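Local coordinates for flavodoxin (Bacillus cereus, PDB 6GAQ), which binds flavin mononucleotide and probably serves as a low-potential electron donor to a number of redox enzymes, at residues S19-S24 / E131-D136; E23-L28 / F95-T100. All blocks are in the same frame, centred on the assembly; numbering follows the deposited sequence.

Interaction 1. Residues S19-S24 / E131-D136; sequences SGNTES and ELAPED. With CA (calcium ion), chain E; CA (calcium ion), chain D; FMN (flavin mononucleotide), chain C.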
ATOM      1  N   SER A  19       8.546 -10.114  -7.217  1.00 49.97           N
ATOM      2  CA  SER A  19       8.825 -10.193  -8.644  1.00 41.67           C
ATOM      3  C   SER A  19       8.707  -8.850  -9.354  1.00 27.42           C
ATOM      4  O   SER A  19       8.849  -8.801 -10.581  1.00 44.24           O
ATOM      5  CB  SER A  19       7.897 -11.217  -9.311  1.00 46.58           C
ATOM      6  OG  SER A  19       6.541 -10.824  -9.217  1.00 47.15           O
ATOM      7  N   GLY A  20       8.448  -7.764  -8.626  1.00 38.12           N
ATOM      8  CA  GLY A  20       8.498  -6.428  -9.181  1.00 22.35           C
ATOM      9  C   GLY A  20       7.161  -5.814  -9.544  1.00 48.88           C
ATOM     10  O   GLY A  20       7.119  -4.618  -9.857  1.00 51.51           O
ATOM     11  N   ASN A  21       6.070  -6.585  -9.511  1.00 30.90           N
ATOM     12  CA  ASN A  21       4.776  -6.043  -9.915  1.00 38.95           C
ATOM     13  C   ASN A  21       4.284  -4.991  -8.927  1.00 36.13           C
ATOM     14  O   ASN A  21       3.890  -3.889  -9.327  1.00 34.32           O
ATOM     15  CB  ASN A  21       3.752  -7.169 -10.058  1.00 27.75           C
ATOM     16  CG  ASN A  21       4.205  -8.249 -11.020  1.00 44.58           C
ATOM     17  OD1 ASN A  21       4.877  -7.970 -12.013  1.00 30.13           O
ATOM     18  ND2 ASN A  21       3.840  -9.492 -10.729  1.00 34.40           N
ATOM     19  N   THR A  22       4.293  -5.314  -7.632  1.00 32.10           N
ATOM     20  CA  THR A  22       3.880  -4.340  -6.626  1.00 40.97           C
ATOM     21  C   THR A  22       4.836  -3.154  -6.589  1.00 37.56           C
ATOM     22  O   THR A  22       4.412  -2.009  -6.393  1.00 44.68           O
ATOM     23  CB  THR A  22       3.800  -5.002  -5.249  1.00 35.11           C
ATOM     24  OG1 THR A  22       3.084  -6.240  -5.354  1.00 40.68           O
ATOM     25  CG2 THR A  22       3.088  -4.093  -4.258  1.00 21.66           C
ATOM     26  N   GLU A  23       6.133  -3.414  -6.774  1.00 37.00           N
ATOM     27  CA  GLU A  23       7.114  -2.334  -6.813  1.00 49.70           C
ATOM     28  C   GLU A  23       6.818  -1.362  -7.948  1.00 38.91           C
ATOM     29  O   GLU A  23       6.941  -0.142  -7.778  1.00 35.16           O
ATOM     30  CB  GLU A  23       8.520  -2.920  -6.957  1.00 41.46           C
ATOM     31  CG  GLU A  23       9.640  -1.899  -6.923  1.00 33.92           C
ATOM     32  CD  GLU A  23      11.000  -2.531  -7.144  1.00 38.83           C
ATOM     33  OE1 GLU A  23      11.164  -3.723  -6.803  1.00 42.79           O
ATOM     34  OE2 GLU A  23      11.904  -1.841  -7.660  1.00 43.69           O
ATOM     35  N   SER A  24       6.421  -1.882  -9.111  1.00 33.20           N
ATOM     36  CA  SER A  24       6.076  -1.013 -10.234  1.00 32.42           C
ATOM     37  C   SER A  24       4.848  -0.170  -9.920  1.00 28.90           C
ATOM     38  O   SER A  24       4.761   0.993 -10.334  1.00 27.61           O
ATOM     39  CB  SER A  24       5.849  -1.851 -11.491  1.00 23.80           C
ATOM     40  OG  SER A  24       6.950  -2.709 -11.733  1.00 36.49           O
ATOM     41  N   GLU A 131      -3.819  -6.673 -11.344  1.00 29.22           N
ATOM     42  CA  GLU A 131      -3.495  -8.059 -11.654  1.00 39.19           C
ATOM     43  C   GLU A 131      -2.121  -8.118 -12.300  1.00 32.19           C
ATOM     44  O   GLU A 131      -1.897  -7.523 -13.365  1.00 33.99           O
ATOM     45  CB  GLU A 131      -4.556  -8.694 -12.552  1.00 24.37           C
ATOM     46  CG  GLU A 131      -4.095  -9.968 -13.263  1.00 27.37           C
ATOM     47  CD  GLU A 131      -5.252 -10.844 -13.719  1.00 42.05           C
ATOM     48  OE1 GLU A 131      -5.103 -12.085 -13.709  1.00 37.63           O
ATOM     49  OE2 GLU A 131      -6.312 -10.302 -14.087  1.00 43.95           O
ATOM     50  N   LEU A 132      -1.199  -8.824 -11.642  1.00 29.91           N
ATOM     51  CA  LEU A 132       0.168  -9.031 -12.137  1.00 36.54           C
ATOM     52  C   LEU A 132       0.827  -7.657 -12.243  1.00 34.39           C
ATOM     53  O   LEU A 132       0.654  -6.839 -11.326  1.00 30.19           O
ATOM     54  CB  LEU A 132       0.119  -9.846 -13.430  1.00 21.23           C
ATOM     55  CG  LEU A 132      -0.336 -11.300 -13.291  1.00 29.73           C
ATOM     56  CD1 LEU A 132      -0.239 -12.023 -14.628  1.00 32.93           C
ATOM     57  CD2 LEU A 132       0.495 -11.996 -12.230  1.00 16.53           C
ATOM     58  N   ALA A 133       1.572  -7.358 -13.319  1.00 23.47           N
ATOM     59  CA  ALA A 133       2.248  -6.083 -13.491  1.00 35.51           C
ATOM     60  C   ALA A 133       1.312  -5.053 -14.114  1.00 29.12           C
ATOM     61  O   ALA A 133       0.441  -5.401 -14.918  1.00 35.52           O
ATOM     62  CB  ALA A 133       3.481  -6.247 -14.376  1.00 30.09           C
ATOM     63  N   PRO A 134       1.464  -3.775 -13.755  1.00 29.73           N
ATOM     64  CA  PRO A 134       0.676  -2.710 -14.399  1.00 31.18           C
ATOM     65  C   PRO A 134       1.239  -2.333 -15.767  1.00 40.52           C
ATOM     66  O   PRO A 134       1.706  -1.214 -15.995  1.00 33.17           O
ATOM     67  CB  PRO A 134       0.782  -1.568 -13.380  1.00 31.07           C
ATOM     68  CG  PRO A 134       2.128  -1.755 -12.772  1.00 22.92           C
ATOM     69  CD  PRO A 134       2.353  -3.247 -12.704  1.00 24.65           C
ATOM     70  N   GLU A 135       1.184  -3.283 -16.701  1.00 20.23           N
ATOM     71  CA  GLU A 135       1.898  -3.189 -17.968  1.00 33.23           C
ATOM     72  C   GLU A 135       0.973  -2.925 -19.155  1.00 31.99           C
ATOM     73  O   GLU A 135       1.290  -3.301 -20.286  1.00 41.28           O
ATOM     74  CB  GLU A 135       2.713  -4.460 -18.205  1.00 30.02           C
ATOM     75  CG  GLU A 135       1.879  -5.724 -18.331  1.00 14.82           C
ATOM     76  CD  GLU A 135       2.718  -6.985 -18.268  1.00 36.00           C
ATOM     77  OE1 GLU A 135       2.623  -7.714 -17.259  1.00 61.23           O
ATOM     78  OE2 GLU A 135       3.476  -7.244 -19.225  1.00 38.70           O
ATOM     79  N   ASP A 136      -0.165  -2.277 -18.923  1.00 18.56           N
ATOM     80  CA  ASP A 136      -1.047  -1.888 -20.015  1.00 20.84           C
ATOM     81  C   ASP A 136      -1.728  -0.573 -19.652  1.00 23.37           C
ATOM     82  O   ASP A 136      -1.570  -0.051 -18.545  1.00 32.29           O
ATOM     83  CB  ASP A 136      -2.057  -2.993 -20.338  1.00 16.86           C
ATOM     84  CG  ASP A 136      -3.155  -3.099 -19.307  1.00 45.93           C
ATOM     85  OD1 ASP A 136      -2.838  -3.224 -18.108  1.00 38.17           O
ATOM     86  OD2 ASP A 136      -4.340  -3.068 -19.699  1.00 48.51           O
TER
HETATM   87 CA    CA E1003      -1.836  -6.140 -15.416  1.00 29.75          CA
HETATM   88 CA    CA D1002      -6.356  -4.671 -19.094  1.00 35.76          CA
HETATM   89  N1  FMN C1001      -2.453 -13.797  -6.039  1.00 44.61           N
HETATM   90  C2  FMN C1001      -3.641 -13.563  -5.378  1.00 42.44           C
HETATM   91  O2  FMN C1001      -4.327 -12.587  -5.677  1.00 41.48           O
HETATM   92  N3  FMN C1001      -4.063 -14.419  -4.382  1.00 44.27           N
HETATM   93  C4  FMN C1001      -3.298 -15.516  -4.040  1.00 47.03           C
HETATM   94  O4  FMN C1001      -3.674 -16.278  -3.151  1.00 48.44           O
HETATM   95  C4A FMN C1001      -2.101 -15.755  -4.704  1.00 47.73           C
HETATM   96  N5  FMN C1001      -1.334 -16.850  -4.365  1.00 42.68           N
HETATM   97  C5A FMN C1001      -0.146 -17.086  -5.024  1.00 36.12           C
HETATM   98  C6  FMN C1001       0.624 -18.191  -4.679  1.00 43.23           C
HETATM   99  C7  FMN C1001       1.821 -18.438  -5.339  1.00 40.11           C
HETATM  100  C7M FMN C1001       2.648 -19.632  -4.962  1.00 34.13           C
HETATM  101  C8  FMN C1001       2.249 -17.577  -6.344  1.00 38.84           C
HETATM  102  C8M FMN C1001       3.541 -17.838  -7.060  1.00 43.64           C
HETATM  103  C9  FMN C1001       1.479 -16.472  -6.688  1.00 37.42           C
HETATM  104  C9A FMN C1001       0.280 -16.223  -6.029  1.00 44.83           C
HETATM  105  N10 FMN C1001      -0.483 -15.119  -6.363  1.00 41.71           N
HETATM  106  C10 FMN C1001      -1.678 -14.890  -5.707  1.00 41.53           C
HETATM  107  C1' FMN C1001      -0.041 -14.191  -7.460  1.00 42.01           C
HETATM  108  C2' FMN C1001       0.857 -13.043  -7.012  1.00 32.78           C
HETATM  109  O2' FMN C1001       0.210 -12.267  -6.030  1.00 40.06           O
HETATM  110  C3' FMN C1001       1.165 -12.188  -8.239  1.00 27.85           C
HETATM  111  O3' FMN C1001       2.079 -12.874  -9.067  1.00 36.32           O
HETATM  112  C4' FMN C1001       1.714 -10.803  -7.906  1.00 41.53           C
HETATM  113  O4' FMN C1001       1.550  -9.968  -9.031  1.00 33.19           O
HETATM  114  C5' FMN C1001       3.190 -10.819  -7.520  1.00 38.88           C
HETATM  115  O5' FMN C1001       3.568  -9.498  -7.196  1.00 37.53           O
HETATM  116  P   FMN C1001       5.111  -9.071  -7.010  1.00 39.35           P
HETATM  117  O1P FMN C1001       5.742  -8.940  -8.374  1.00 45.71           O
HETATM  118  O2P FMN C1001       5.183  -7.742  -6.298  1.00 32.52           O
HETATM  119  O3P FMN C1001       5.847 -10.122  -6.213  1.00 43.05           O
HETATM  120  O   HOH W   1      -6.315  -4.246 -16.656  1.00 24.96           O
HETATM  121  O   HOH W   2      -0.766  -8.103 -16.455  1.00 26.06           O

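Interaction 2. Residues E23-L28 / F95-T100; sequences ESIADL and FGSGDT. With FMN (flavin mononucleotide), chain C.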
ATOM      1  N   GLU A  23       6.133  -3.414  -6.774  1.00 37.00           N
ATOM      2  CA  GLU A  23       7.114  -2.334  -6.813  1.00 49.70           C
ATOM      3  C   GLU A  23       6.818  -1.362  -7.948  1.00 38.91           C
ATOM      4  O   GLU A  23       6.941  -0.142  -7.778  1.00 35.16           O
ATOM      5  CB  GLU A  23       8.520  -2.920  -6.957  1.00 41.46           C
ATOM      6  CG  GLU A  23       9.640  -1.899  -6.923  1.00 33.92           C
ATOM      7  CD  GLU A  23      11.000  -2.531  -7.144  1.00 38.83           C
ATOM      8  OE1 GLU A  23      11.164  -3.723  -6.803  1.00 42.79           O
ATOM      9  OE2 GLU A  23      11.904  -1.841  -7.660  1.00 43.69           O
ATOM     10  N   SER A  24       6.421  -1.882  -9.111  1.00 33.20           N
ATOM     11  CA  SER A  24       6.076  -1.013 -10.234  1.00 32.42           C
ATOM     12  C   SER A  24       4.848  -0.170  -9.920  1.00 28.90           C
ATOM     13  O   SER A  24       4.761   0.993 -10.334  1.00 27.61           O
ATOM     14  CB  SER A  24       5.849  -1.851 -11.491  1.00 23.80           C
ATOM     15  OG  SER A  24       6.950  -2.709 -11.733  1.00 36.49           O
ATOM     16  N   ILE A  25       3.885  -0.738  -9.192  1.00 34.79           N
ATOM     17  CA  ILE A  25       2.727   0.037  -8.756  1.00 39.23           C
ATOM     18  C   ILE A  25       3.159   1.136  -7.797  1.00 34.63           C
ATOM     19  O   ILE A  25       2.675   2.274  -7.872  1.00 31.73           O
ATOM     20  CB  ILE A  25       1.672  -0.885  -8.117  1.00 26.28           C
ATOM     21  CG1 ILE A  25       1.264  -1.990  -9.088  1.00 28.15           C
ATOM     22  CG2 ILE A  25       0.456  -0.083  -7.685  1.00 23.32           C
ATOM     23  CD1 ILE A  25       0.472  -3.097  -8.439  1.00 37.41           C
ATOM     24  N   ALA A  26       4.075   0.815  -6.880  1.00 23.03           N
ATOM     25  CA  ALA A  26       4.559   1.813  -5.932  1.00 22.97           C
ATOM     26  C   ALA A  26       5.262   2.959  -6.649  1.00 28.48           C
ATOM     27  O   ALA A  26       5.148   4.121  -6.237  1.00 26.59           O
ATOM     28  CB  ALA A  26       5.495   1.158  -4.917  1.00 24.41           C
ATOM     29  N   ASP A  27       5.989   2.654  -7.726  1.00 31.00           N
ATOM     30  CA  ASP A  27       6.675   3.701  -8.478  1.00 28.95           C
ATOM     31  C   ASP A  27       5.682   4.632  -9.162  1.00 26.71           C
ATOM     32  O   ASP A  27       5.879   5.854  -9.180  1.00 32.27           O
ATOM     33  CB  ASP A  27       7.620   3.077  -9.504  1.00 34.01           C
ATOM     34  CG  ASP A  27       8.791   2.363  -8.860  1.00 36.11           C
ATOM     35  OD1 ASP A  27       9.147   2.717  -7.716  1.00 32.84           O
ATOM     36  OD2 ASP A  27       9.358   1.450  -9.496  1.00 34.11           O
ATOM     37  N   LEU A  28       4.610   4.075  -9.730  1.00 35.51           N
ATOM     38  CA  LEU A  28       3.615   4.904 -10.403  1.00 25.78           C
ATOM     39  C   LEU A  28       2.906   5.825  -9.417  1.00 23.95           C
ATOM     40  O   LEU A  28       2.683   7.005  -9.709  1.00 26.15           O
ATOM     41  CB  LEU A  28       2.605   4.022 -11.137  1.00 29.78           C
ATOM     42  CG  LEU A  28       3.110   3.265 -12.368  1.00 23.02           C
ATOM     43  CD1 LEU A  28       2.155   2.141 -12.735  1.00 28.43           C
ATOM     44  CD2 LEU A  28       3.300   4.210 -13.543  1.00 34.87           C
ATOM     45  N   PHE A  95      -2.704  -0.800  -1.548  1.00 28.81           N
ATOM     46  CA  PHE A  95      -2.730  -1.324  -2.906  1.00 23.20           C
ATOM     47  C   PHE A  95      -2.059  -2.690  -2.915  1.00 25.16           C
ATOM     48  O   PHE A  95      -1.477  -3.126  -1.919  1.00 29.18           O
ATOM     49  CB  PHE A  95      -2.052  -0.369  -3.901  1.00 20.55           C
ATOM     50  CG  PHE A  95      -0.583  -0.169  -3.654  1.00 30.33           C
ATOM     51  CD1 PHE A  95       0.358  -0.983  -4.266  1.00 34.57           C
ATOM     52  CD2 PHE A  95      -0.142   0.843  -2.820  1.00 42.32           C
ATOM     53  CE1 PHE A  95       1.710  -0.794  -4.043  1.00 30.58           C
ATOM     54  CE2 PHE A  95       1.208   1.038  -2.593  1.00 34.36           C
ATOM     55  CZ  PHE A  95       2.135   0.219  -3.204  1.00 28.31           C
ATOM     56  N   GLY A  96      -2.143  -3.368  -4.051  1.00 30.66           N
ATOM     57  CA  GLY A  96      -1.544  -4.683  -4.169  1.00 26.57           C
ATOM     58  C   GLY A  96      -1.697  -5.224  -5.573  1.00 29.98           C
ATOM     59  O   GLY A  96      -2.533  -4.761  -6.357  1.00 38.42           O
ATOM     60  N   SER A  97      -0.869  -6.222  -5.873  1.00 29.68           N
ATOM     61  CA  SER A  97      -0.891  -6.917  -7.154  1.00 29.40           C
ATOM     62  C   SER A  97      -1.120  -8.401  -6.903  1.00 38.45           C
ATOM     63  O   SER A  97      -0.363  -9.029  -6.154  1.00 48.41           O
ATOM     64  CB  SER A  97       0.413  -6.693  -7.922  1.00 31.58           C
ATOM     65  OG  SER A  97       0.448  -7.469  -9.107  1.00 27.14           O
ATOM     66  N   GLY A  98      -2.154  -8.958  -7.533  1.00 40.85           N
ATOM     67  CA  GLY A  98      -2.490 -10.358  -7.400  1.00 34.38           C
ATOM     68  C   GLY A  98      -2.634 -11.030  -8.755  1.00 35.44           C
ATOM     69  O   GLY A  98      -2.047 -10.609  -9.753  1.00 47.03           O
ATOM     70  N   ASP A  99      -3.426 -12.102  -8.771  1.00 36.56           N
ATOM     71  CA  ASP A  99      -3.690 -12.854  -9.994  1.00 43.71           C
ATOM     72  C   ASP A  99      -5.070 -13.470  -9.855  1.00 40.90           C
ATOM     73  O   ASP A  99      -5.301 -14.277  -8.948  1.00 38.90           O
ATOM     74  CB  ASP A  99      -2.614 -13.925 -10.232  1.00 32.70           C
ATOM     75  CG  ASP A  99      -2.890 -14.784 -11.467  1.00 50.76           C
ATOM     76  OD1 ASP A  99      -2.165 -15.777 -11.670  1.00 39.60           O
ATOM     77  OD2 ASP A  99      -3.820 -14.467 -12.241  1.00 54.57           O
ATOM     78  N   THR A 100      -5.984 -13.088 -10.751  1.00 41.01           N
ATOM     79  CA  THR A 100      -7.365 -13.548 -10.691  1.00 38.01           C
ATOM     80  C   THR A 100      -7.502 -15.050 -10.888  1.00 33.33           C
ATOM     81  O   THR A 100      -8.614 -15.572 -10.754  1.00 43.80           O
ATOM     82  CB  THR A 100      -8.206 -12.818 -11.739  1.00 28.51           C
ATOM     83  OG1 THR A 100      -7.599 -12.962 -13.031  1.00 58.52           O
ATOM     84  CG2 THR A 100      -8.321 -11.341 -11.400  1.00 39.41           C
TER
HETATM   85  N1  FMN C1001      -2.453 -13.797  -6.039  1.00 44.61           N
HETATM   86  C2  FMN C1001      -3.641 -13.563  -5.378  1.00 42.44           C
HETATM   87  O2  FMN C1001      -4.327 -12.587  -5.677  1.00 41.48           O
HETATM   88  N3  FMN C1001      -4.063 -14.419  -4.382  1.00 44.27           N
HETATM   89  C4  FMN C1001      -3.298 -15.516  -4.040  1.00 47.03           C
HETATM   90  O4  FMN C1001      -3.674 -16.278  -3.151  1.00 48.44           O
HETATM   91  C4A FMN C1001      -2.101 -15.755  -4.704  1.00 47.73           C
HETATM   92  N5  FMN C1001      -1.334 -16.850  -4.365  1.00 42.68           N
HETATM   93  C5A FMN C1001      -0.146 -17.086  -5.024  1.00 36.12           C
HETATM   94  C6  FMN C1001       0.624 -18.191  -4.679  1.00 43.23           C
HETATM   95  C7  FMN C1001       1.821 -18.438  -5.339  1.00 40.11           C
HETATM   96  C7M FMN C1001       2.648 -19.632  -4.962  1.00 34.13           C
HETATM   97  C8  FMN C1001       2.249 -17.577  -6.344  1.00 38.84           C
HETATM   98  C8M FMN C1001       3.541 -17.838  -7.060  1.00 43.64           C
HETATM   99  C9  FMN C1001       1.479 -16.472  -6.688  1.00 37.42           C
HETATM  100  C9A FMN C1001       0.280 -16.223  -6.029  1.00 44.83           C
HETATM  101  N10 FMN C1001      -0.483 -15.119  -6.363  1.00 41.71           N
HETATM  102  C10 FMN C1001      -1.678 -14.890  -5.707  1.00 41.53           C
HETATM  103  C1' FMN C1001      -0.041 -14.191  -7.460  1.00 42.01           C
HETATM  104  C2' FMN C1001       0.857 -13.043  -7.012  1.00 32.78           C
HETATM  105  O2' FMN C1001       0.210 -12.267  -6.030  1.00 40.06           O
HETATM  106  C3' FMN C1001       1.165 -12.188  -8.239  1.00 27.85           C
HETATM  107  O3' FMN C1001       2.079 -12.874  -9.067  1.00 36.32           O
HETATM  108  C4' FMN C1001       1.714 -10.803  -7.906  1.00 41.53           C
HETATM  109  O4' FMN C1001       1.550  -9.968  -9.031  1.00 33.19           O
HETATM  110  C5' FMN C1001       3.190 -10.819  -7.520  1.00 38.88           C
HETATM  111  O5' FMN C1001       3.568  -9.498  -7.196  1.00 37.53           O
HETATM  112  P   FMN C1001       5.111  -9.071  -7.010  1.00 39.35           P
HETATM  113  O1P FMN C1001       5.742  -8.940  -8.374  1.00 45.71           O
HETATM  114  O2P FMN C1001       5.183  -7.742  -6.298  1.00 32.52           O
HETATM  115  O3P FMN C1001       5.847 -10.122  -6.213  1.00 43.05           O

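Interaction 1. Residues S19-S24 / E131-D136
Asn21 lies against Leu132 and Ala133 where the phosphate-binding loop of the flavodoxin fold, leading into helix 21-35, meets the turn that follows the last strand, 122-131. The side chain of Asn21 can be followed outward as a bridge between cofactor and turn. Its CB packs on the carbonyl O of Leu132 at 3.4 Å. With CG anti to the carbonyl carbon and beside the backbone N (chi1 -56°), the amide extends between the turn and the ribityl phosphate, and its two ends part company. OD1 rests on the methyl of Ala133, OD1 to CB 3.2 Å, whereas ND2 donates to O4' of the flavin mononucleotide over 2.9 Å with an N-H...O angle of 151°. One amide thus touches protein with its oxygen and cofactor with its nitrogen. The phosphate itself is held from the same loop and the helix start: Ser19 N donates to O3P, and Thr22 grips O2P twice, through its backbone N and through its hydroxyl. Thr22 OG1 lies 2.7 Å from FMN O2P. Thr22 N, in the first turn, would be expected to let the helix end stabilise the phosphate charge.

One helical turn on, the contact becomes apolar. Pro134, the central residue of an inverse gamma turn, offers ring atom CG to Ser24 CB at 3.9 Å, and its CD lies by the backbone O of Asn21. The other side of the turn serves metal. Glu131 O and Ala133 O both bind one calcium ion, with a water and Asp139 as further ligands, while Asp136 OD2 binds a second calcium together with Glu138. Back on the helix, Gly20 O at the N-cap accepts from Ser24 N and from Ser24 OG, the hydroxyl lying 2.7 Å away, and these two donors approach from opposite faces of the carbonyl plane.

Interaction 2. Residues E23-L28 / F95-T100
Ile25 and Phe95 run past one another in opposite directions, the isoleucine pointing from helix 21-35 to the sheet, the phenylalanine from strand 91-98 to the helix. The methyl CG2 of Ile25 comes to 3.5 Å from Phe95 CD1, approaching the ring obliquely. Phe95 CG stands between the backbone N and the carbonyl carbon (chi1 64°), which lays the ring against the helix and carries CZ on to Ala26, whose CB lies 3.9 Å away, also oblique to the ring. The other branch of Ile25 turns along the strand: its CD1 meets Ser97 CB at 3.6 Å and lies near Gly96 O.

This is helix-on-sheet packing in the doubly wound alpha/beta sandwich of flavodoxins. The N-to-C directions of helix 23-28 and strand 95-98 lie 145° apart, closer to antiparallel than to perpendicular, with the axes 8.6 Å apart at closest. Leu128 and Ile130 of strand 122-131 extend the apolar surface round Ile25, and Ile13 adjoins both Ala26 and Phe95. Toward the strand's end and in the loop after it the contacts turn polar. Ser97 OG, which also probably hydrogen-bonds Leu132 O (modelled very close), accepts from FMN O4' at 2.7 Å, and Asp99 N donates to flavin O2.

How the interactions relate
Both contacts use helix 21-35, and their ranges overlap at Glu23 and Ser24, yet one helix shows different chemistry on different faces. Interaction 1, at the N-terminal end, is a surface contact in which an amide, backbone carbonyls and a proline ring meet beside phosphate and calcium. Interaction 2, on the face turned to the sheet, is buried and chiefly apolar, the helix lying on an inner strand. Their centres are 5 Å apart and they touch directly: Thr22 CG2 packs on Phe95 CE1, and Glu131 OE1 probably hydrogen-bonds Thr100 OG1. The cofactor joins them too, since the ribityl O4' accepts from 19-24 and donates to 95-100.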